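Extracellular solute-binding protein, family 1 (PDB 6FTH) probably captures human milk oligosaccharides outside the cell and hands them to an ABC transporter, as extracellular solute-binding proteins do. Local coordinates at residues 250-253 with 254-258; 116-119 with 120-123; 366-370 with 371-375; 72-75 with 76-80; 41-44 with 45-48. All coordinates share one frame; numbering follows the deposited sequence.

From the N terminus, contact 5 (41-48) comes first, a turn that carries the chain from strand 29-36 into helix 47-56. Contact 4 takes up the later two-thirds of helix 67-80, and contact 2 fills most of helix 114-122 and its exit. Contact 1 follows in helix 249-263, its centre at least 40 Å from the centres of the others, and contact 3 ends helix 363-371. Each joins two consecutive segments, so none closes a long loop; they run in series and neither nest nor cross. Contacts 3 and 5 do touch in space: Ser-373 OG lies 3.0 Å from Trp-48 N, probably a hydrogen bond, tying the end of one helix to the start of another.

Contact 1: residues 250-253 with 254-258; sequences EYKQ and VIKYY
Tyr-251 and Ile-255 meet one helical turn apart, and their main chains are bonded as well: the N-H of Ile-255 donates to Tyr-251 O at 3.0 Å. The same i to i+4 pattern runs through the whole stretch. Val-254 N donates to Glu-250 O at 3.0 Å, Lys-256 N to Lys-252 O at 3.0 Å, and Tyr-257 N to Gln-253 O at 2.9 Å, so all four carbonyls of 250-253 have a partner in the next turn.

The side chains add an apolar touch. Ile-255 CD1 sits over one face of the Tyr-251 ring, 4.0 Å from its centroid, in a CH-pi contact, with CE2 the nearest ring atom. Ile-255 CG1 lies beside its own backbone N (chi1 -71°), which sends the methyl back along the helix to the ring. On the next flank Gln-253 and Lys-256 run alongside each other, pointing the same way, with Gln-253 OE1 4.1 Å from Lys-256 CD.

The polar ends are satisfied farther off. Tyr-251 OH is hydrogen-bonded to Thr-478 OG1 and Tyr-257 OH to Trp-173 O, while Lys-256 NZ forms a salt bridge with Asp-488. Helix 249-263 is thus packed on several sides: Tyr-251 and Ile-255 rest on helices 457-484 and 487-500, and Val-254 and Tyr-257 lean on helix 173-185, where the Tyr-257 ring stacks on Trp-173.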
loop_
_atom_site.group_PDB
_atom_site.type_symbol
_atom_site.label_atom_id
_atom_site.label_comp_id
_atom_site.label_asym_id
_atom_site.label_seq_id
_atom_site.Cartn_x
_atom_site.Cartn_y
_atom_site.Cartn_z
ATOM N N GLU A 250 -11.146 21.219 4.089
ATOM C CA GLU A 250 -10.483 20.639 2.925
ATOM C C GLU A 250 -11.274 19.471 2.347
ATOM O O GLU A 250 -11.451 19.372 1.124
ATOM C CB GLU A 250 -9.095 20.171 3.322
ATOM C CG GLU A 250 -8.119 21.290 3.596
ATOM C CD GLU A 250 -8.067 21.782 5.051
ATOM O OE1 GLU A 250 -9.017 21.579 5.832
ATOM O OE2 GLU A 250 -7.031 22.382 5.413
ATOM N N TYR A 251 -11.717 18.549 3.211
ATOM C CA TYR A 251 -12.524 17.409 2.771
ATOM C C TYR A 251 -13.839 17.890 2.164
ATOM O O TYR A 251 -14.280 17.406 1.112
ATOM C CB TYR A 251 -12.776 16.485 3.978
ATOM C CG TYR A 251 -13.371 15.112 3.708
ATOM C CD1 TYR A 251 -12.662 14.158 3.001
ATOM C CD2 TYR A 251 -14.610 14.766 4.206
ATOM C CE1 TYR A 251 -13.192 12.892 2.762
ATOM C CE2 TYR A 251 -15.146 13.504 3.988
ATOM C CZ TYR A 251 -14.434 12.576 3.259
ATOM O OH TYR A 251 -14.925 11.328 3.014
ATOM N N LYS A 252 -14.489 18.846 2.822
ATOM C CA LYS A 252 -15.706 19.430 2.263
ATOM C C LYS A 252 -15.465 19.983 0.854
ATOM O O LYS A 252 -16.279 19.769 -0.049
ATOM C CB LYS A 252 -16.217 20.541 3.187
ATOM C CG LYS A 252 -17.499 21.222 2.664
ATOM C CD LYS A 252 -18.325 21.998 3.711
ATOM C CE LYS A 252 -17.511 22.923 4.565
ATOM N NZ LYS A 252 -18.417 23.694 5.476
ATOM N N GLN A 253 -14.365 20.705 0.654
ATOM C CA GLN A 253 -14.077 21.302 -0.645
ATOM C C GLN A 253 -13.807 20.246 -1.710
ATOM O O GLN A 253 -14.226 20.411 -2.862
ATOM C CB GLN A 253 -12.924 22.292 -0.520
ATOM C CG GLN A 253 -13.283 23.546 0.320
ATOM C CD GLN A 253 -14.675 24.103 -0.007
ATOM O OE1 GLN A 253 -15.024 24.281 -1.175
ATOM N NE2 GLN A 253 -15.488 24.342 1.028
ATOM N N VAL A 254 -13.099 19.170 -1.352
ATOM C CA VAL A 254 -12.890 18.073 -2.298
ATOM C C VAL A 254 -14.227 17.494 -2.733
ATOM O O VAL A 254 -14.461 17.233 -3.923
ATOM C CB VAL A 254 -11.997 16.990 -1.684
ATOM C CG1 VAL A 254 -12.013 15.743 -2.550
ATOM C CG2 VAL A 254 -10.596 17.515 -1.522
ATOM N N ILE A 255 -15.120 17.253 -1.765
ATOM C CA ILE A 255 -16.431 16.699 -2.084
ATOM C C ILE A 255 -17.207 17.631 -3.014
ATOM O O ILE A 255 -17.817 17.184 -4.002
ATOM C CB ILE A 255 -17.200 16.394 -0.786
ATOM C CG1 ILE A 255 -16.574 15.190 -0.075
ATOM C CG2 ILE A 255 -18.664 16.115 -1.122
ATOM C CD1 ILE A 255 -17.055 14.964 1.339
ATOM N N LYS A 256 -17.185 18.935 -2.739
ATOM C CA LYS A 256 -17.920 19.875 -3.578
ATOM C C LYS A 256 -17.346 19.909 -4.992
ATOM O O LYS A 256 -18.100 20.005 -5.968
ATOM C CB LYS A 256 -17.914 21.258 -2.942
ATOM C CG LYS A 256 -18.815 21.344 -1.711
ATOM C CD LYS A 256 -18.866 22.762 -1.153
ATOM C CE LYS A 256 -19.864 23.623 -1.906
ATOM N NZ LYS A 256 -20.089 24.922 -1.214
ATOM N N TYR A 257 -16.017 19.829 -5.117
ATOM C CA TYR A 257 -15.390 19.812 -6.438
ATOM C C TYR A 257 -15.820 18.583 -7.208
ATOM O O TYR A 257 -16.208 18.681 -8.384
ATOM C CB TYR A 257 -13.865 19.881 -6.295
ATOM C CG TYR A 257 -13.094 19.917 -7.601
ATOM C CD1 TYR A 257 -13.184 21.004 -8.453
ATOM C CD2 TYR A 257 -12.255 18.885 -7.946
ATOM C CE1 TYR A 257 -12.472 21.040 -9.635
ATOM C CE2 TYR A 257 -11.535 18.919 -9.116
ATOM C CZ TYR A 257 -11.635 20.002 -9.938
ATOM O OH TYR A 257 -10.912 20.025 -11.111
ATOM N N TYR A 258 -15.756 17.409 -6.563
ATOM C CA TYR A 258 -16.210 16.186 -7.228
ATOM C C TYR A 258 -17.672 16.289 -7.617
ATOM O O TYR A 258 -18.062 15.830 -8.696
ATOM C CB TYR A 258 -15.984 14.951 -6.372
ATOM C CG TYR A 258 -14.587 14.364 -6.518
ATOM C CD1 TYR A 258 -14.073 14.024 -7.772
ATOM C CD2 TYR A 258 -13.773 14.159 -5.408
ATOM C CE1 TYR A 258 -12.800 13.471 -7.902
ATOM C CE2 TYR A 258 -12.511 13.621 -5.537
ATOM C CZ TYR A 258 -12.022 13.281 -6.780
ATOM O OH TYR A 258 -10.780 12.728 -6.912
#

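Contact 2: residues 116-119 with 120-123; sequences VKQF and FKEK
Gln-118 and Glu-122, one turn apart, are joined by a side-chain hydrogen bond: Gln-118 NE2 donates to Glu-122 OE2 at 3.0 Å and almost straight, at 177°. The acceptor lies in the amide plane and uses its anti lone pair, while the amide and carboxylate planes stand nearly perpendicular (82°).

Main-chain bonds run beneath it. Phe-120 N, Lys-121 N and Glu-122 N donate to the carbonyls of Val-116, Lys-117 and Gln-118, and Lys-123 N closes the last turn onto Phe-119 O at 2.8 Å, just as Lys-123 leaves helical angles.

Contacts with the rings gather on the buried side. Val-116 CG1 lies over the Phe-120 ring in a CH-pi contact, 4.0 Å from its centroid, and Val-116 O faces the same ring. The rings of Phe-119 and Phe-120 meet obliquely, with Phe-119 CD2 4.0 Å from Phe-120 CE1. Lys-123 CD comes to the edge of the Phe-119 ring, 3.8 Å from CE1, and its NZ goes on to salt bridges with Glu-335 and Asp-415.

Helix 114-122 is therefore amphipathic: the phenylalanines press on Pro-141 of strand 140-143, while the Gln-118 to Glu-122 bond bridges successive turns on the exposed side.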
loop_
_atom_site.group_PDB
_atom_site.type_symbol
_atom_site.label_atom_id
_atom_site.label_comp_id
_atom_site.label_asym_id
_atom_site.label_seq_id
_atom_site.Cartn_x
_atom_site.Cartn_y
_atom_site.Cartn_z
ATOM N N VAL A 116 19.200 -10.134 9.855
ATOM C CA VAL A 116 18.112 -9.253 10.265
ATOM C C VAL A 116 18.672 -8.024 10.956
ATOM O O VAL A 116 18.189 -6.909 10.756
ATOM C CB VAL A 116 17.133 -9.998 11.190
ATOM C CG1 VAL A 116 16.029 -9.055 11.698
ATOM C CG2 VAL A 116 16.509 -11.212 10.498
ATOM N N LYS A 117 19.699 -8.199 11.788
ATOM C CA LYS A 117 20.356 -7.032 12.370
ATOM C C LYS A 117 20.891 -6.107 11.284
ATOM O O LYS A 117 20.825 -4.878 11.406
ATOM C CB LYS A 117 21.505 -7.461 13.288
ATOM C CG LYS A 117 21.069 -7.953 14.640
ATOM C CD LYS A 117 22.214 -7.895 15.647
ATOM C CE LYS A 117 23.323 -8.847 15.302
ATOM N NZ LYS A 117 24.315 -8.863 16.440
ATOM N N GLN A 118 21.457 -6.677 10.222
ATOM C CA GLN A 118 21.983 -5.857 9.139
ATOM C C GLN A 118 20.854 -5.127 8.420
ATOM O O GLN A 118 20.976 -3.939 8.086
ATOM C CB GLN A 118 22.778 -6.734 8.172
ATOM C CG GLN A 118 23.492 -5.967 7.121
ATOM C CD GLN A 118 24.654 -5.194 7.682
ATOM O OE1 GLN A 118 25.216 -5.573 8.714
ATOM N NE2 GLN A 118 25.014 -4.109 7.025
ATOM N N PHE A 119 19.741 -5.827 8.184
ATOM C CA PHE A 119 18.546 -5.182 7.645
ATOM C C PHE A 119 18.197 -3.947 8.473
ATOM O O PHE A 119 18.039 -2.846 7.934
ATOM C CB PHE A 119 17.422 -6.236 7.643
ATOM C CG PHE A 119 16.046 -5.762 7.173
ATOM C CD1 PHE A 119 15.844 -4.616 6.428
ATOM C CD2 PHE A 119 14.936 -6.523 7.524
ATOM C CE1 PHE A 119 14.566 -4.239 6.032
ATOM C CE2 PHE A 119 13.662 -6.161 7.111
ATOM C CZ PHE A 119 13.482 -5.017 6.373
ATOM N N PHE A 120 18.123 -4.114 9.792
ATOM C CA PHE A 120 17.723 -3.022 10.669
ATOM C C PHE A 120 18.770 -1.920 10.742
ATOM O O PHE A 120 18.406 -0.757 10.932
ATOM C CB PHE A 120 17.434 -3.567 12.072
ATOM C CG PHE A 120 16.208 -4.439 12.161
ATOM C CD1 PHE A 120 15.295 -4.553 11.101
ATOM C CD2 PHE A 120 15.947 -5.136 13.327
ATOM C CE1 PHE A 120 14.154 -5.338 11.228
ATOM C CE2 PHE A 120 14.808 -5.916 13.454
ATOM C CZ PHE A 120 13.923 -6.030 12.399
ATOM N N LYS A 121 20.057 -2.261 10.612
ATOM C CA LYS A 121 21.102 -1.241 10.555
ATOM C C LYS A 121 20.939 -0.362 9.325
ATOM O O LYS A 121 21.016 0.870 9.408
ATOM C CB LYS A 121 22.487 -1.888 10.518
ATOM C CG LYS A 121 23.650 -0.853 10.424
ATOM C CD LYS A 121 25.023 -1.522 10.403
ATOM C CE LYS A 121 26.171 -0.503 10.568
ATOM N NZ LYS A 121 26.111 0.589 9.563
ATOM N N GLU A 122 20.736 -0.993 8.155
ATOM C CA GLU A 122 20.621 -0.252 6.910
ATOM C C GLU A 122 19.270 0.427 6.755
ATOM O O GLU A 122 19.181 1.469 6.097
ATOM C CB GLU A 122 20.893 -1.191 5.725
ATOM C CG GLU A 122 22.294 -1.839 5.759
ATOM C CD GLU A 122 22.738 -2.517 4.448
ATOM O OE1 GLU A 122 22.229 -2.156 3.363
ATOM O OE2 GLU A 122 23.616 -3.411 4.511
ATOM N N LYS A 123 18.206 -0.150 7.331
ATOM C CA LYS A 123 16.843 0.368 7.209
ATOM C C LYS A 123 16.187 0.455 8.586
ATOM O O LYS A 123 15.261 -0.304 8.900
ATOM C CB LYS A 123 16.043 -0.523 6.261
ATOM C CG LYS A 123 16.670 -0.546 4.858
ATOM C CD LYS A 123 15.911 -1.406 3.865
ATOM C CE LYS A 123 16.552 -1.301 2.479
ATOM N NZ LYS A 123 16.290 0.017 1.860
#

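Contact 3: residues 366-370 with 371-375; sequences SVQQF and LGSFG
Gln-368 and Phe-374 carry the contact, by a hydrogen bond and by stacking. The N-H of Phe-374 donates to Gln-368 OE1 at 2.8 Å, close to straight at 168° but tilted out of the plane of the amide carbonyl. The other end of the amide is held too, since NE2 donates to Lys-364 O, so both bonds fix its rotation.

Flat against this amide lies the Phe-374 ring, the two planes only 10° apart. Gln-368 CG stands over the ring centre, 3.5 Å from the centroid, in a CH-pi contact, and Gln-368 CD is 3.2 Å from Phe-374 CD2. The chain is extended beyond CG, which carries the amide out over the CD2-CE2 side of the ring; the turn about the last torsion lays it flat there.

In the main chain, Leu-371 N donates to Val-367 O at 2.9 Å, the last regular bond of helix 363-371. A weak, bent bond from Gly-372 N to Gln-368 O follows, and a glycine of positive phi (91°) just after the last helical residue, a common helix ending, turns the chain off toward strand 378-382.

Apolar contacts line the flank of the last turn. Val-367 CG1 touches both Leu-371 CD1 and Phe-374 CE1, each at 4.0 Å, and Leu-371 CD2 packs against Phe-370 CD2. Beyond them, Val-367 rests on Tyr-386 and Leu-371 on Val-388, both of strand 385-388.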
loop_
_atom_site.group_PDB
_atom_site.type_symbol
_atom_site.label_atom_id
_atom_site.label_comp_id
_atom_site.label_asym_id
_atom_site.label_seq_id
_atom_site.Cartn_x
_atom_site.Cartn_y
_atom_site.Cartn_z
ATOM N N SER A 366 16.621 -13.919 0.137
ATOM C CA SER A 366 15.719 -12.796 -0.099
ATOM C C SER A 366 15.528 -12.563 -1.589
ATOM O O SER A 366 14.398 -12.390 -2.061
ATOM C CB SER A 366 16.251 -11.535 0.593
ATOM O OG SER A 366 16.128 -11.593 2.004
ATOM N N VAL A 367 16.614 -12.608 -2.365
ATOM C CA VAL A 367 16.488 -12.413 -3.802
ATOM C C VAL A 367 15.701 -13.551 -4.435
ATOM O O VAL A 367 14.833 -13.311 -5.282
ATOM C CB VAL A 367 17.866 -12.207 -4.463
ATOM C CG1 VAL A 367 17.718 -12.194 -5.968
ATOM C CG2 VAL A 367 18.497 -10.907 -3.969
ATOM N N GLN A 368 15.967 -14.796 -4.015
ATOM C CA GLN A 368 15.269 -15.932 -4.619
ATOM C C GLN A 368 13.793 -15.982 -4.212
ATOM O O GLN A 368 12.940 -16.349 -5.024
ATOM C CB GLN A 368 15.990 -17.242 -4.307
ATOM C CG GLN A 368 17.319 -17.373 -5.037
ATOM C CD GLN A 368 17.926 -18.744 -4.833
ATOM O OE1 GLN A 368 17.772 -19.628 -5.687
ATOM N NE2 GLN A 368 18.580 -18.946 -3.691
ATOM N N GLN A 369 13.449 -15.591 -2.987
ATOM C CA GLN A 369 12.021 -15.494 -2.682
ATOM C C GLN A 369 11.346 -14.466 -3.568
ATOM O O GLN A 369 10.218 -14.654 -4.028
ATOM C CB GLN A 369 11.788 -15.086 -1.238
ATOM C CG GLN A 369 12.141 -16.050 -0.174
ATOM C CD GLN A 369 11.947 -15.397 1.161
ATOM O OE1 GLN A 369 10.808 -15.198 1.600
ATOM N NE2 GLN A 369 13.036 -14.947 1.774
ATOM N N PHE A 370 11.989 -13.324 -3.748
ATOM C CA PHE A 370 11.346 -12.197 -4.406
ATOM C C PHE A 370 11.230 -12.441 -5.910
ATOM O O PHE A 370 10.207 -12.118 -6.513
ATOM C CB PHE A 370 12.139 -10.918 -4.073
ATOM C CG PHE A 370 11.541 -9.644 -4.610
ATOM C CD1 PHE A 370 10.261 -9.238 -4.258
ATOM C CD2 PHE A 370 12.289 -8.819 -5.434
ATOM C CE1 PHE A 370 9.719 -8.064 -4.770
ATOM C CE2 PHE A 370 11.761 -7.636 -5.937
ATOM C CZ PHE A 370 10.480 -7.264 -5.607
ATOM N N LEU A 371 12.276 -13.020 -6.518
ATOM C CA LEU A 371 12.381 -13.184 -7.967
ATOM C C LEU A 371 12.376 -14.635 -8.430
ATOM O O LEU A 371 12.462 -14.879 -9.641
ATOM C CB LEU A 371 13.677 -12.520 -8.462
ATOM C CG LEU A 371 13.801 -11.029 -8.123
ATOM C CD1 LEU A 371 15.166 -10.476 -8.533
ATOM C CD2 LEU A 371 12.688 -10.238 -8.764
ATOM N N GLY A 372 12.309 -15.589 -7.520
ATOM C CA GLY A 372 12.373 -17.003 -7.851
ATOM C C GLY A 372 13.794 -17.547 -7.813
ATOM O O GLY A 372 14.781 -16.822 -7.682
ATOM N N SER A 373 13.890 -18.867 -7.951
ATOM C CA SER A 373 15.168 -19.553 -7.810
ATOM C C SER A 373 16.174 -19.091 -8.860
ATOM O O SER A 373 15.823 -18.814 -10.010
ATOM C CB SER A 373 14.940 -21.054 -7.977
ATOM O OG SER A 373 13.983 -21.542 -7.047
ATOM N N PHE A 374 17.444 -19.014 -8.449
ATOM C CA PHE A 374 18.532 -18.755 -9.386
ATOM C C PHE A 374 18.518 -19.796 -10.501
ATOM O O PHE A 374 18.322 -20.991 -10.261
ATOM C CB PHE A 374 19.871 -18.812 -8.644
ATOM C CG PHE A 374 20.079 -17.686 -7.655
ATOM C CD1 PHE A 374 19.720 -16.389 -7.962
ATOM C CD2 PHE A 374 20.630 -17.950 -6.418
ATOM C CE1 PHE A 374 19.925 -15.373 -7.050
ATOM C CE2 PHE A 374 20.836 -16.957 -5.503
ATOM C CZ PHE A 374 20.483 -15.663 -5.809
ATOM N N GLY A 375 18.704 -19.328 -11.731
ATOM C CA GLY A 375 18.676 -20.194 -12.894
ATOM C C GLY A 375 17.308 -20.465 -13.461
ATOM O O GLY A 375 17.210 -21.055 -14.545
#

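Contact 4: residues 72-75 with 76-80; sequences QQKN and ATLAA
Gln-72 and Ala-76 are joined through a water: Gln-72 O accepts from it at 2.7 Å, and Ala-76 N donates to it at 2.8 Å. The water thus occupies the place of a direct i to i+4 bond.

At Gln-73 the direct bond returns, doubled. Its carbonyl O accepts from Thr-77 N at 2.9 Å and from Thr-77 OG1 at 2.8 Å; the amide comes in nearly head-on, the hydroxyl from well above the carbonyl plane. Thr-77 OG1 can reach back because it lies beside its own backbone N (chi1 -62°).

Lys-74 O takes the N-H of Leu-78 at 2.9 Å. Above that bond the two side chains run alongside each other in the same direction, with Lys-74 CG 3.8 Å from Leu-78 CD1. Lys-74 bends at chi3, and its NZ bonds to Asn-95 OD1, while Leu-78 packs among Phe-91, Phe-99 and Leu-102.

Asn-75 O accepts from Ala-79 N at 2.9 Å, and the methyl of Ala-79 lies against the same carbonyl oxygen.

A threonine hydroxyl returned to the carbonyl four residues back is a familiar intrahelical bond, here in an amphipathic helix, 67-80, with Leu-78 turned inward and the alanines outward.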
loop_
_atom_site.group_PDB
_atom_site.type_symbol
_atom_site.label_atom_id
_atom_site.label_comp_id
_atom_site.label_asym_id
_atom_site.label_seq_id
_atom_site.Cartn_x
_atom_site.Cartn_y
_atom_site.Cartn_z
ATOM N N GLN A 72 -10.192 -15.318 6.783
ATOM C CA GLN A 72 -11.320 -15.931 7.470
ATOM C C GLN A 72 -10.906 -16.837 8.625
ATOM O O GLN A 72 -11.722 -17.095 9.521
ATOM C CB GLN A 72 -12.114 -16.768 6.464
ATOM C CG GLN A 72 -12.924 -15.937 5.496
ATOM C CD GLN A 72 -14.151 -15.285 6.158
ATOM O OE1 GLN A 72 -14.294 -14.054 6.162
ATOM N NE2 GLN A 72 -15.040 -16.114 6.716
ATOM N N GLN A 73 -9.672 -17.327 8.633
ATOM C CA GLN A 73 -9.222 -18.255 9.661
ATOM C C GLN A 73 -8.399 -17.597 10.756
ATOM O O GLN A 73 -8.234 -18.206 11.818
ATOM C CB GLN A 73 -8.369 -19.368 9.036
ATOM C CG GLN A 73 -9.088 -20.236 8.019
ATOM C CD GLN A 73 -8.136 -21.133 7.229
ATOM O OE1 GLN A 73 -6.929 -21.189 7.500
ATOM N NE2 GLN A 73 -8.673 -21.824 6.239
ATOM N N LYS A 74 -7.895 -16.372 10.541
ATOM C CA LYS A 74 -6.880 -15.822 11.436
ATOM C C LYS A 74 -7.401 -15.663 12.860
ATOM O O LYS A 74 -6.728 -16.048 13.824
ATOM C CB LYS A 74 -6.351 -14.481 10.912
ATOM C CG LYS A 74 -5.362 -13.829 11.882
ATOM C CD LYS A 74 -4.451 -12.798 11.218
ATOM C CE LYS A 74 -5.121 -11.474 11.030
ATOM N NZ LYS A 74 -4.134 -10.422 10.648
ATOM N N ASN A 75 -8.584 -15.062 13.019
ATOM C CA ASN A 75 -9.069 -14.773 14.365
ATOM C C ASN A 75 -9.304 -16.058 15.145
ATOM O O ASN A 75 -8.881 -16.182 16.299
ATOM C CB ASN A 75 -10.341 -13.933 14.297
ATOM C CG ASN A 75 -10.081 -12.531 13.800
ATOM O OD1 ASN A 75 -8.930 -12.091 13.722
ATOM N ND2 ASN A 75 -11.150 -11.809 13.471
ATOM N N ALA A 76 -9.928 -17.048 14.511
ATOM C CA ALA A 76 -10.145 -18.330 15.172
ATOM C C ALA A 76 -8.823 -19.005 15.517
ATOM O O ALA A 76 -8.693 -19.639 16.571
ATOM C CB ALA A 76 -10.985 -19.227 14.267
ATOM N N THR A 77 -7.828 -18.885 14.633
ATOM C CA THR A 77 -6.524 -19.497 14.887
ATOM C C THR A 77 -5.864 -18.873 16.109
ATOM O O THR A 77 -5.342 -19.579 16.979
ATOM C CB THR A 77 -5.640 -19.351 13.637
ATOM O OG1 THR A 77 -6.247 -20.042 12.535
ATOM C CG2 THR A 77 -4.247 -19.921 13.868
ATOM N N LEU A 78 -5.886 -17.544 16.197
ATOM C CA LEU A 78 -5.336 -16.870 17.371
ATOM C C LEU A 78 -6.108 -17.241 18.636
ATOM O O LEU A 78 -5.509 -17.534 19.679
ATOM C CB LEU A 78 -5.363 -15.355 17.157
ATOM C CG LEU A 78 -4.335 -14.836 16.148
ATOM C CD1 LEU A 78 -4.718 -13.450 15.632
ATOM C CD2 LEU A 78 -2.951 -14.834 16.759
ATOM N N ALA A 79 -7.442 -17.209 18.570
ATOM C CA ALA A 79 -8.249 -17.517 19.749
ATOM C C ALA A 79 -7.955 -18.916 20.271
ATOM O O ALA A 79 -7.950 -19.145 21.486
ATOM C CB ALA A 79 -9.730 -17.387 19.414
ATOM N N ALA A 80 -7.707 -19.867 19.368
ATOM C CA ALA A 80 -7.403 -21.236 19.763
ATOM C C ALA A 80 -5.941 -21.451 20.130
ATOM O O ALA A 80 -5.606 -22.506 20.681
ATOM C CB ALA A 80 -7.745 -22.177 18.619
HETATM O O HOH W 1 -11.567 -16.817 12.249
#

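Contact 5: residues 41-44 with 45-48; sequences DKIA and NMQW
Asn-45 reaches back over the turn to Asp-41. Asn-45 ND2 donates to Asp-41 OD1 at 3.0 Å, nearly straight at 169°; the oxygen lies close to the amide plane, but is itself met on its syn side from 35° out of the carboxylate plane. The two planes are turned well away from each other. Lys-42 N donates to the same OD1 at 2.7 Å, on the anti side and from the same face, so two bonds hold this oxygen. Asn-45 CB also packs against the other carboxylate oxygen, Asp-41 OD2, at 3.4 Å.

Below this pair the backbone winds into a short 3-10 turn, closed by i to i+3 bonds. Asn-45 N donates to Lys-42 O at 3.0 Å and Met-46 N to Ile-43 O at 2.8 Å, both from above the carbonyl plane. Met-46 then takes the N-cap position of helix 47-56.

The Met-46 chain folds back under the turn. With CG beside its backbone N (chi1 -61°) and the rest extended, SD passes Ile-43 CA at 3.9 Å and CE ends 3.2 Å from Asp-41 O, a carbonyl whose hydrogen bond comes from Lys-36 NZ. Ile-43 packs beyond it on Val-34 of strand 29-36 and Trp-62 of strand 59-66.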
loop_
_atom_site.group_PDB
_atom_site.type_symbol
_atom_site.label_atom_id
_atom_site.label_comp_id
_atom_site.label_asym_id
_atom_site.label_seq_id
_atom_site.Cartn_x
_atom_site.Cartn_y
_atom_site.Cartn_z
ATOM N N ASP A 41 3.441 -20.836 -7.470
ATOM C CA ASP A 41 3.552 -22.286 -7.389
ATOM C C ASP A 41 3.567 -22.706 -5.924
ATOM O O ASP A 41 3.668 -21.883 -4.999
ATOM C CB ASP A 41 4.845 -22.753 -8.074
ATOM C CG ASP A 41 4.805 -24.212 -8.533
ATOM O OD1 ASP A 41 3.883 -24.965 -8.149
ATOM O OD2 ASP A 41 5.721 -24.598 -9.296
ATOM N N LYS A 42 3.406 -24.002 -5.706
ATOM C CA LYS A 42 3.575 -24.553 -4.376
ATOM C C LYS A 42 5.034 -24.384 -3.949
ATOM O O LYS A 42 5.949 -24.531 -4.758
ATOM C CB LYS A 42 3.191 -26.033 -4.430
ATOM C CG LYS A 42 2.755 -26.639 -3.117
ATOM C CD LYS A 42 3.942 -26.682 -2.182
ATOM C CE LYS A 42 3.771 -27.567 -1.018
ATOM N NZ LYS A 42 4.716 -27.169 0.021
ATOM N N ILE A 43 5.254 -24.056 -2.672
ATOM C CA ILE A 43 6.616 -23.816 -2.186
ATOM C C ILE A 43 7.494 -25.051 -2.347
ATOM O O ILE A 43 8.685 -24.943 -2.666
ATOM C CB ILE A 43 6.597 -23.334 -0.723
ATOM C CG1 ILE A 43 5.884 -21.997 -0.620
ATOM C CG2 ILE A 43 8.036 -23.180 -0.185
ATOM C CD1 ILE A 43 5.808 -21.460 0.822
ATOM N N ALA A 44 6.943 -26.237 -2.071
ATOM C CA ALA A 44 7.713 -27.469 -2.222
ATOM C C ALA A 44 8.262 -27.619 -3.633
ATOM O O ALA A 44 9.281 -28.295 -3.824
ATOM C CB ALA A 44 6.861 -28.684 -1.850
ATOM N N ASN A 45 7.612 -27.005 -4.627
ATOM C CA ASN A 45 8.088 -27.058 -6.007
ATOM C C ASN A 45 9.195 -26.059 -6.306
ATOM O O ASN A 45 9.677 -26.030 -7.444
ATOM C CB ASN A 45 6.938 -26.820 -6.994
ATOM C CG ASN A 45 5.992 -28.002 -7.073
ATOM O OD1 ASN A 45 6.349 -29.115 -6.682
ATOM N ND2 ASN A 45 4.778 -27.762 -7.562
ATOM N N MET A 46 9.609 -25.232 -5.346
ATOM C CA MET A 46 10.602 -24.196 -5.603
ATOM C C MET A 46 11.985 -24.655 -5.160
ATOM O O MET A 46 12.172 -25.045 -4.006
ATOM C CB MET A 46 10.217 -22.925 -4.847
ATOM C CG MET A 46 8.872 -22.358 -5.286
ATOM S SD MET A 46 8.361 -20.999 -4.207
ATOM C CE MET A 46 6.667 -20.737 -4.734
ATOM N N GLN A 47 12.954 -24.587 -6.083
ATOM C CA GLN A 47 14.311 -25.028 -5.775
ATOM C C GLN A 47 14.893 -24.287 -4.577
ATOM O O GLN A 47 15.506 -24.904 -3.698
ATOM C CB GLN A 47 15.209 -24.870 -7.000
ATOM C CG GLN A 47 16.637 -25.339 -6.771
ATOM C CD GLN A 47 16.702 -26.833 -6.536
ATOM O OE1 GLN A 47 16.199 -27.609 -7.343
ATOM N NE2 GLN A 47 17.286 -27.242 -5.419
ATOM N N TRP A 48 14.730 -22.960 -4.530
ATOM C CA TRP A 48 15.316 -22.212 -3.420
ATOM C C TRP A 48 14.794 -22.707 -2.087
ATOM O O TRP A 48 15.519 -22.665 -1.085
ATOM C CB TRP A 48 15.083 -20.702 -3.583
ATOM C CG TRP A 48 13.643 -20.265 -3.496
ATOM C CD1 TRP A 48 12.823 -19.993 -4.541
ATOM C CD2 TRP A 48 12.863 -20.063 -2.311
ATOM N NE1 TRP A 48 11.577 -19.641 -4.092
ATOM C CE2 TRP A 48 11.578 -19.669 -2.726
ATOM C CE3 TRP A 48 13.130 -20.166 -0.938
ATOM C CZ2 TRP A 48 10.548 -19.394 -1.814
ATOM C CZ3 TRP A 48 12.111 -19.888 -0.035
ATOM C CH2 TRP A 48 10.834 -19.522 -0.483
#